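Local coordinates for probable aspartate aminotransferase 2 (Methanococcus jannaschii, PDB 2Z61), which catalyses pyridoxal-phosphate-dependent transamination between 4-(hydroxymethyl)-2-furancarboxaldehyde phosphate and alanine, making the precursor of the furan moiety of methanofuran, at the interface of chains A and B. Numbering follows the deposited sequence. Chains: chain A/B, Probable aspartate aminotransferase 2.

The interface of chains A and B. Residues chain A 41-43, 226-229; chain B 55, 58, 60-61.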
# COMPACT_ATOMS: atom_id res chain seq x y z
N PHE A 41 -15.86 7.32 -15.20
CA PHE A 41 -15.64 6.56 -16.42
C PHE A 41 -15.03 5.21 -16.10
O PHE A 41 -14.42 5.02 -15.05
CB PHE A 41 -14.70 7.30 -17.38
CG PHE A 41 -15.22 8.62 -17.87
CD1 PHE A 41 -15.27 9.72 -17.02
CD2 PHE A 41 -15.64 8.77 -19.18
CE1 PHE A 41 -15.74 10.95 -17.47
CE2 PHE A 41 -16.12 9.99 -19.64
CZ PHE A 41 -16.17 11.09 -18.79
N ASN A 42 -15.20 4.26 -17.02
CA ASN A 42 -14.62 2.94 -16.87
C ASN A 42 -13.17 3.04 -17.32
O ASN A 42 -12.80 4.01 -17.98
CB ASN A 42 -15.30 1.94 -17.80
CG ASN A 42 -16.69 1.56 -17.33
OD1 ASN A 42 -16.87 1.06 -16.22
ND2 ASN A 42 -17.69 1.80 -18.17
N THR A 43 -12.37 2.05 -17.01
CA THR A 43 -11.02 2.11 -17.54
C THR A 43 -11.01 1.84 -19.04
O THR A 43 -11.66 0.96 -19.57
CB THR A 43 -10.09 1.09 -16.86
OG1 THR A 43 -10.02 1.37 -15.46
CG2 THR A 43 -8.70 1.16 -17.48
N MET A 226 -8.14 4.63 -13.34
CA MET A 226 -7.65 3.36 -12.80
C MET A 226 -7.56 3.41 -11.26
O MET A 226 -6.67 2.80 -10.67
CB MET A 226 -6.28 3.03 -13.39
CG MET A 226 -6.31 2.68 -14.88
SD MET A 226 -4.66 2.50 -15.61
CE MET A 226 -4.17 0.86 -15.08
N THR A 227 -8.50 4.11 -10.64
CA THR A 227 -8.50 4.25 -9.19
C THR A 227 -8.36 2.94 -8.43
O THR A 227 -7.50 2.80 -7.57
CB THR A 227 -9.78 4.97 -8.68
OG1 THR A 227 -10.94 4.22 -9.08
CG2 THR A 227 -9.87 6.38 -9.26
N GLY A 228 -9.21 1.97 -8.75
CA GLY A 228 -9.15 0.68 -8.06
C GLY A 228 -7.96 -0.21 -8.38
O GLY A 228 -7.65 -1.11 -7.61
N TRP A 229 -7.28 0.03 -9.51
CA TRP A 229 -6.12 -0.77 -9.88
C TRP A 229 -4.91 -0.49 -8.99
O TRP A 229 -3.91 -1.21 -9.04
CB TRP A 229 -5.75 -0.52 -11.35
CG TRP A 229 -6.82 -0.87 -12.36
CD1 TRP A 229 -8.05 -0.28 -12.49
CD2 TRP A 229 -6.71 -1.80 -13.45
NE1 TRP A 229 -8.70 -0.76 -13.60
CE2 TRP A 229 -7.91 -1.70 -14.21
CE3 TRP A 229 -5.72 -2.70 -13.87
CZ2 TRP A 229 -8.14 -2.47 -15.37
CZ3 TRP A 229 -5.95 -3.47 -15.02
CH2 TRP A 229 -7.15 -3.34 -15.75
N LEU B 55 -13.12 -7.77 -14.41
CA LEU B 55 -12.64 -6.77 -15.36
C LEU B 55 -13.65 -6.51 -16.48
O LEU B 55 -13.88 -5.36 -16.87
CB LEU B 55 -11.30 -7.20 -15.96
CG LEU B 55 -10.07 -6.99 -15.07
CD1 LEU B 55 -8.84 -7.61 -15.72
CD2 LEU B 55 -9.87 -5.50 -14.86
N GLY B 58 -16.35 -4.20 -15.47
CA GLY B 58 -15.99 -2.85 -15.03
C GLY B 58 -15.79 -2.61 -13.54
O GLY B 58 -16.04 -1.51 -13.06
N THR B 60 -13.66 -1.52 -11.62
CA THR B 60 -12.40 -0.77 -11.60
C THR B 60 -12.33 0.46 -10.71
O THR B 60 -11.32 1.16 -10.71
CB THR B 60 -12.05 -0.32 -13.03
OG1 THR B 60 -13.18 0.34 -13.61
CG2 THR B 60 -11.66 -1.51 -13.89
N HIS B 61 -13.38 0.74 -9.95
CA HIS B 61 -13.36 1.91 -9.07
C HIS B 61 -12.96 1.55 -7.64
O HIS B 61 -12.73 0.37 -7.34
CB HIS B 61 -14.72 2.61 -9.07
CG HIS B 61 -15.04 3.27 -10.38
ND1 HIS B 61 -14.73 4.58 -10.65
CD2 HIS B 61 -15.72 2.81 -11.46
CE1 HIS B 61 -15.20 4.91 -11.84
NE2 HIS B 61 -15.81 3.85 -12.35
O HOH W 1 -12.48 3.33 -13.49
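A:Gly228 and A:Trp229, in the 3-10 helix 227-229 just after the cofactor-binding lysine loop, meet the B:Thr60 loop that follows helix 45-56 of the partner. The patch belongs to the two-fold interface of the homodimer, and its twin lies across the axis. B:Thr60 gives up more surface than any other residue here. Its carbonyl oxygen accepts a hydrogen bond from the backbone N of A:Gly228 at 3.0 Å. That donor sits above the carbonyl plane, 37° out of it. A:Thr227 OG1 makes a weak bond to the same oxygen. Its hydroxyl stands between its own backbone N and carbonyl carbon (chi1 59°), which turns it to the partner loop.

The side chains of A:Trp229 and B:Thr60 lie alongside each other, pointing the same way. The B:Thr60 methyl comes up to the NE1 and CE2 side of the indole, not over a face, with CG2 3.8 Å from A:Trp229 CE2. B:Leu55 crosses the indole side chain at about a right angle, its CD2 over the outer rim of one benzo face, 3.5 Å from A:Trp229 CZ2. Within chain A, the A:Met226 methyl CE lies 3.9 Å above the opposite indole face, towards its rim. The indole NE1 makes a weak hydrogen bond to A:Thr43 OG1. An alanine at A:Trp229 would probably leave the B:Thr60 methyl and B:Leu55 CD2 without their apolar partner and A:Thr43 OG1 without its indole donor.

From B:Thr60, a water also joins the subunits. B:Thr60 OG1 reaches it at 3.1 Å, with chi1 51° placing the hydroxyl between the backbone N and carbonyl carbon. The water also bonds to the carbonyl oxygen of A:Phe41 at 3.0 Å. It sits 3.5 Å above the B:His61 imidazole, over the ring centre.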